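Matching sites in glycoside hydrolase family 61 from Trichoderma reesei, a protein that probably cleaves cellulose by oxidation as a copper-dependent lytic polysaccharide monooxygenase of family AA9 (PDB 5O2X (chain A, 0.95 Å), residues Gly88-Tyr93 and Leu155-Ile160), and in its relative AA9 family lytic polysaccharide monooxygenase cel61B from Hypocrea jecorina (PDB 2VTC (chain B, 1.60 Å), residues Gly111-Tyr116 and Phe176-Leu181). Structure 2 is superposed on structure 1 by the backbone atoms of these residues (RMSD 0.24 Å); each is numbered along its deposited sequence.

Structure 1 (5O2X); sequences GPIVDY and LRHEII.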
loop_
_atom_site.group_PDB
_atom_site.type_symbol
_atom_site.label_atom_id
_atom_site.label_comp_id
_atom_site.label_asym_id
_atom_site.label_seq_id
_atom_site.Cartn_x
_atom_site.Cartn_y
_atom_site.Cartn_z
ATOM N N GLY A 88 -4.805 -6.787 11.220
ATOM C CA GLY A 88 -4.099 -7.480 10.177
ATOM C C GLY A 88 -2.779 -6.835 9.816
ATOM O O GLY A 88 -2.355 -5.837 10.409
ATOM N N PRO A 89 -2.105 -7.422 8.816
ATOM C CA PRO A 89 -0.777 -6.973 8.399
ATOM C C PRO A 89 -0.833 -5.779 7.457
ATOM O O PRO A 89 -1.874 -5.439 6.882
ATOM C CB PRO A 89 -0.253 -8.208 7.633
ATOM C CG PRO A 89 -1.484 -8.785 6.998
ATOM C CD PRO A 89 -2.537 -8.623 8.099
ATOM N N ILE A 90 0.346 -5.171 7.294
ATOM C CA ILE A 90 0.538 -4.040 6.388
ATOM C C ILE A 90 1.776 -4.336 5.549
ATOM O O ILE A 90 2.814 -4.770 6.090
ATOM C CB ILE A 90 0.707 -2.715 7.170
ATOM C CG1 ILE A 90 -0.600 -2.411 7.906
ATOM C CG2 ILE A 90 1.071 -1.575 6.226
ATOM C CD1 ILE A 90 -0.530 -1.224 8.849
ATOM N N VAL A 91 1.659 -4.128 4.230
ATOM C CA VAL A 91 2.764 -4.365 3.305
ATOM C C VAL A 91 2.842 -3.224 2.322
ATOM O O VAL A 91 1.876 -2.513 2.037
ATOM C CB VAL A 91 2.555 -5.714 2.543
ATOM C CG1 VAL A 91 2.726 -6.905 3.472
ATOM C CG2 VAL A 91 1.234 -5.767 1.801
ATOM N N ASP A 92 4.048 -3.074 1.745
ATOM C CA ASP A 92 4.289 -2.075 0.710
ATOM C C ASP A 92 5.137 -2.670 -0.382
ATOM O O ASP A 92 6.110 -3.402 -0.102
ATOM C CB ASP A 92 5.021 -0.831 1.246
ATOM C CG ASP A 92 4.140 -0.051 2.186
ATOM O OD1 ASP A 92 3.396 0.838 1.735
ATOM O OD2 ASP A 92 4.171 -0.324 3.433
ATOM N N TYR A 93 4.799 -2.316 -1.619
ATOM C CA TYR A 93 5.513 -2.765 -2.797
ATOM C C TYR A 93 5.823 -1.572 -3.688
ATOM O O TYR A 93 5.143 -0.544 -3.670
ATOM C CB TYR A 93 4.654 -3.710 -3.653
ATOM C CG TYR A 93 4.141 -4.942 -2.955
ATOM C CD1 TYR A 93 2.976 -4.914 -2.198
ATOM C CD2 TYR A 93 4.790 -6.151 -3.103
ATOM C CE1 TYR A 93 2.470 -6.039 -1.597
ATOM C CE2 TYR A 93 4.276 -7.307 -2.511
ATOM C CZ TYR A 93 3.130 -7.254 -1.761
ATOM O OH TYR A 93 2.657 -8.413 -1.208
ATOM N N LEU A 155 3.902 2.817 -6.209
ATOM C CA LEU A 155 3.989 2.431 -4.801
ATOM C C LEU A 155 2.606 1.875 -4.426
ATOM O O LEU A 155 1.619 2.605 -4.498
ATOM C CB LEU A 155 4.371 3.648 -3.976
ATOM C CG LEU A 155 4.248 3.613 -2.482
ATOM C CD1 LEU A 155 5.122 2.558 -1.927
ATOM C CD2 LEU A 155 4.574 4.986 -1.903
ATOM N N ARG A 156 2.559 0.605 -4.064
ATOM C CA ARG A 156 1.336 -0.095 -3.711
ATOM C C ARG A 156 1.400 -0.401 -2.236
ATOM O O ARG A 156 2.124 -1.290 -1.794
ATOM C CB ARG A 156 1.193 -1.366 -4.551
ATOM C CG ARG A 156 -0.058 -2.180 -4.289
ATOM C CD ARG A 156 -0.029 -3.491 -5.061
ATOM N NE ARG A 156 -1.225 -4.312 -4.881
ATOM C CZ ARG A 156 -1.497 -5.026 -3.799
ATOM N NH1 ARG A 156 -0.606 -5.103 -2.814
ATOM N NH2 ARG A 156 -2.654 -5.658 -3.675
ATOM N N HIS A 157 0.617 0.376 -1.463
ATOM C CA HIS A 157 0.502 0.215 -0.005
ATOM C C HIS A 157 -0.760 -0.564 0.296
ATOM O O HIS A 157 -1.775 -0.380 -0.384
ATOM C CB HIS A 157 0.421 1.627 0.590
ATOM C CG HIS A 157 0.118 1.656 2.047
ATOM N ND1 HIS A 157 0.983 1.296 3.043
ATOM C CD2 HIS A 157 -1.026 1.976 2.711
ATOM C CE1 HIS A 157 0.404 1.434 4.225
ATOM N NE2 HIS A 157 -0.825 1.854 4.057
ATOM N N GLU A 158 -0.750 -1.444 1.287
ATOM C CA GLU A 158 -1.924 -2.275 1.491
ATOM C C GLU A 158 -2.034 -2.680 2.952
ATOM O O GLU A 158 -1.084 -3.148 3.575
ATOM C CB GLU A 158 -1.781 -3.530 0.626
ATOM C CG GLU A 158 -2.921 -4.523 0.672
ATOM C CD GLU A 158 -2.669 -5.680 -0.270
ATOM O OE1 GLU A 158 -1.483 -6.109 -0.354
ATOM O OE2 GLU A 158 -3.611 -6.127 -0.960
ATOM N N ILE A 159 -3.262 -2.569 3.483
ATOM C CA ILE A 159 -3.658 -3.205 4.734
ATOM C C ILE A 159 -4.484 -4.424 4.353
ATOM O O ILE A 159 -5.305 -4.370 3.436
ATOM C CB ILE A 159 -4.529 -2.275 5.621
ATOM C CG1 ILE A 159 -3.847 -0.942 5.921
ATOM C CG2 ILE A 159 -4.865 -2.990 6.918
ATOM C CD1 ILE A 159 -4.739 0.027 6.657
ATOM N N ILE A 160 -4.273 -5.538 5.061
ATOM C CA ILE A 160 -5.142 -6.708 4.915
ATOM C C ILE A 160 -5.862 -6.851 6.259
ATOM O O ILE A 160 -5.253 -6.715 7.347
ATOM C CB ILE A 160 -4.350 -7.956 4.542
ATOM C CG1 ILE A 160 -3.520 -7.721 3.267
ATOM C CG2 ILE A 160 -5.327 -9.126 4.337
ATOM C CD1 ILE A 160 -2.644 -8.846 2.877
#
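E158 OE1 lies against V91 CG2 at 3.5 Å and is gripped by R156 NH1 at 2.8 Å and by the hydroxyl of Y199. R156 holds both carboxylate oxygens end-on, NH2 meeting OE2. Y93 runs alongside R156, with CE1 3.4 Å from NH1 and the ring and guanidinium planes 73° apart. Y93 OH also bonds to Y199. On the other face of the sheet, H157 ND1 donates to D92 OD1 at 2.8 Å, on the syn side but tilted out of the carboxylate plane. The acceptor lies in the imidazole plane. H157 NE2 bonds to W79. D92 OD2 is close to D115, so one of these acids may be protonated. I90 CG2 packs on H157 CE1 at 3.7 Å, and I90 CG1 on I159 CG1 at 4.1 Å. With chi1 at 167° and chi2 at 61°, L155 turns CD1 toward Y93 O, 3.6 Å away. I160 CB packs on P89 CG at 3.9 Å. Strands 90-96 and 151-161 pair antiparallel, buried in the larger sheet of the AA9 beta-sandwich.

Structure 2 (2VTC); sequences GPIVTY and FRHELL.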
loop_
_atom_site.group_PDB
_atom_site.type_symbol
_atom_site.label_atom_id
_atom_site.label_comp_id
_atom_site.label_asym_id
_atom_site.label_seq_id
_atom_site.Cartn_x
_atom_site.Cartn_y
_atom_site.Cartn_z
ATOM N N GLY B 111 -4.638 -7.249 11.587
ATOM C CA GLY B 111 -4.044 -7.542 10.288
ATOM C C GLY B 111 -2.720 -6.869 9.997
ATOM O O GLY B 111 -2.370 -5.835 10.604
ATOM N N PRO B 112 -1.989 -7.435 9.009
ATOM C CA PRO B 112 -0.685 -6.901 8.613
ATOM C C PRO B 112 -0.771 -5.725 7.628
ATOM O O PRO B 112 -1.832 -5.433 7.074
ATOM C CB PRO B 112 -0.030 -8.090 7.918
ATOM C CG PRO B 112 -1.198 -8.785 7.223
ATOM C CD PRO B 112 -2.349 -8.634 8.235
ATOM N N ILE B 113 0.375 -5.097 7.422
ATOM C CA ILE B 113 0.527 -3.977 6.486
ATOM C C ILE B 113 1.736 -4.270 5.608
ATOM O O ILE B 113 2.804 -4.612 6.124
ATOM C CB ILE B 113 0.749 -2.638 7.253
ATOM C CG1 ILE B 113 -0.442 -2.363 8.193
ATOM C CG2 ILE B 113 0.988 -1.487 6.270
ATOM C CD1 ILE B 113 -0.378 -1.035 8.912
ATOM N N VAL B 114 1.549 -4.175 4.279
ATOM C CA VAL B 114 2.647 -4.441 3.334
ATOM C C VAL B 114 2.682 -3.326 2.270
ATOM O O VAL B 114 1.641 -2.739 1.940
ATOM C CB VAL B 114 2.484 -5.830 2.637
ATOM C CG1 VAL B 114 2.589 -6.999 3.642
ATOM C CG2 VAL B 114 1.145 -5.911 1.870
ATOM N N THR B 115 3.888 -3.040 1.762
ATOM C CA THR B 115 4.067 -2.061 0.677
ATOM C C THR B 115 4.995 -2.633 -0.395
ATOM O O THR B 115 6.011 -3.268 -0.089
ATOM C CB THR B 115 4.634 -0.720 1.195
ATOM O OG1 THR B 115 3.860 -0.311 2.332
ATOM C CG2 THR B 115 4.538 0.388 0.148
ATOM N N TYR B 116 4.618 -2.389 -1.650
ATOM C CA TYR B 116 5.386 -2.891 -2.804
ATOM C C TYR B 116 5.775 -1.713 -3.696
ATOM O O TYR B 116 5.163 -0.622 -3.625
ATOM C CB TYR B 116 4.534 -3.863 -3.639
ATOM C CG TYR B 116 4.013 -5.092 -2.908
ATOM C CD1 TYR B 116 4.688 -6.310 -2.967
ATOM C CD2 TYR B 116 2.812 -5.031 -2.174
ATOM C CE1 TYR B 116 4.215 -7.442 -2.283
ATOM C CE2 TYR B 116 2.331 -6.146 -1.496
ATOM C CZ TYR B 116 3.025 -7.348 -1.565
ATOM O OH TYR B 116 2.531 -8.468 -0.913
ATOM N N PHE B 176 4.165 2.957 -6.172
ATOM C CA PHE B 176 4.191 2.332 -4.836
ATOM C C PHE B 176 2.786 1.848 -4.484
ATOM O O PHE B 176 1.820 2.603 -4.627
ATOM C CB PHE B 176 4.699 3.325 -3.795
ATOM C CG PHE B 176 6.156 3.579 -3.898
ATOM C CD1 PHE B 176 7.059 2.925 -3.071
ATOM C CD2 PHE B 176 6.641 4.422 -4.894
ATOM C CE1 PHE B 176 8.432 3.149 -3.183
ATOM C CE2 PHE B 176 8.019 4.635 -5.044
ATOM C CZ PHE B 176 8.924 4.005 -4.180
ATOM N N ARG B 177 2.674 0.581 -4.079
ATOM C CA ARG B 177 1.389 -0.044 -3.776
ATOM C C ARG B 177 1.382 -0.378 -2.290
ATOM O O ARG B 177 2.061 -1.313 -1.870
ATOM C CB ARG B 177 1.193 -1.296 -4.645
ATOM C CG ARG B 177 -0.076 -2.117 -4.438
ATOM C CD ARG B 177 0.026 -3.395 -5.262
ATOM N NE ARG B 177 -1.202 -4.177 -5.111
ATOM C CZ ARG B 177 -1.449 -4.962 -4.051
ATOM N NH1 ARG B 177 -0.531 -5.103 -3.066
ATOM N NH2 ARG B 177 -2.625 -5.603 -3.986
ATOM N N HIS B 178 0.632 0.435 -1.532
ATOM C CA HIS B 178 0.572 0.371 -0.067
ATOM C C HIS B 178 -0.738 -0.330 0.322
ATOM O O HIS B 178 -1.812 0.077 -0.160
ATOM C CB HIS B 178 0.621 1.803 0.477
ATOM C CG HIS B 178 0.494 1.897 1.972
ATOM N ND1 HIS B 178 1.368 1.275 2.842
ATOM C CD2 HIS B 178 -0.393 2.573 2.743
ATOM C CE1 HIS B 178 1.006 1.546 4.090
ATOM N NE2 HIS B 178 -0.058 2.328 4.056
ATOM N N GLU B 179 -0.675 -1.373 1.172
ATOM C CA GLU B 179 -1.846 -2.236 1.336
ATOM C C GLU B 179 -2.092 -2.702 2.766
ATOM O O GLU B 179 -1.190 -3.216 3.404
ATOM C CB GLU B 179 -1.707 -3.453 0.435
ATOM C CG GLU B 179 -2.911 -4.413 0.434
ATOM C CD GLU B 179 -2.675 -5.565 -0.514
ATOM O OE1 GLU B 179 -1.501 -6.036 -0.622
ATOM O OE2 GLU B 179 -3.655 -6.021 -1.182
ATOM N N LEU B 180 -3.332 -2.552 3.225
ATOM C CA LEU B 180 -3.746 -3.074 4.530
ATOM C C LEU B 180 -4.540 -4.332 4.280
ATOM O O LEU B 180 -5.452 -4.354 3.440
ATOM C CB LEU B 180 -4.618 -2.053 5.284
ATOM C CG LEU B 180 -4.119 -0.610 5.336
ATOM C CD1 LEU B 180 -5.083 0.306 6.102
ATOM C CD2 LEU B 180 -2.752 -0.483 5.900
ATOM N N LEU B 181 -4.204 -5.402 5.001
ATOM C CA LEU B 181 -4.973 -6.640 4.866
ATOM C C LEU B 181 -5.744 -6.836 6.175
ATOM O O LEU B 181 -5.207 -7.430 7.123
ATOM C CB LEU B 181 -4.078 -7.843 4.610
ATOM C CG LEU B 181 -3.378 -7.867 3.226
ATOM C CD1 LEU B 181 -2.110 -7.027 3.306
ATOM C CD2 LEU B 181 -3.057 -9.288 2.850
#
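E179 OE1 lies against V114 CG2 at 3.6 Å and is gripped by R177 NH1 at 2.8 Å and by the hydroxyl of Y221. R177 holds both carboxylate oxygens end-on, NH2 meeting OE2. Y116 runs alongside R177, with CE2 3.4 Å from NH1 and the ring and guanidinium planes 67° apart. Y116 OH also bonds to Y221. On the other face of the sheet, H178 ND1 donates to T115 OG1 at 3.0 Å, and the acceptor lies in the imidazole plane. H178 NE2 bonds to W101. T115 OG1 has a second partner in Q138 OE1, so this buried hydroxyl is tied on two counts. I113 CG2 packs on H178 CE1 at 3.7 Å, and I113 CG1 on L180 CD2 at 3.8 Å. With chi1 at -73°, the F176 ring is turned so that CD1 lies near Y116 O. L181 CB packs on P112 CG at 4.0 Å, while its CD1 reaches V114 CG2 at 3.7 Å.

What differs
An acid in one protein is a hydroxyl in the other: D92(A) matches T115(B). The bond to the histidine is replaced, not lost. H157(A) ND1 meets D92(A) OD1 at 2.8 Å, and H178(B) ND1 meets T115(B) OG1 at 3.0 Å. CG of D92(A) and OG1 of T115(B) are 0.4 Å apart after superposition, so the hydroxyl oxygen takes the place of the carboxylate carbon. The histidine's partner therefore changes from a carboxylate, which may carry charge, to a neutral hydroxyl. CG2 of T115(B) has no counterpart in D92(A).

L155(A) and F176(B) leave nearly coincident CB atoms in different directions, with chi1 167° against -73°. The leucine branches and the phenylalanine ring thus fill different places. Both still touch the carbonyl oxygen of the facing tyrosine, Y93(A) or Y116(B).

I159(A) is matched by L180(B). CG1 of I159(A) and CG of L180(B) are 0.7 Å apart, and the two CD1 atoms also fall near each other. CG2 of I159(A) has no counterpart. The touch on I90(A) or I113(B) is kept.

The salt bridge from R156(A) to E158(A) recurs between R177(B) and E179(B). Their side chains keep their places, as do V91(A) and V114(B).

At I160(A) against L181(B), CG1 of the isoleucine and CG of the leucine are 0.2 Å apart. CG2 of I160(A) has no counterpart, and neither has CD1 of L181(B). That extra branch gives structure 2 alone a leucine-valine contact, so the packing is closer at this spot. L181(B) CD1 lies 3.7 Å from V114(B) CG2, whereas I160(A) CD1 is 5.1 Å from V91(A) CG2 at the closest.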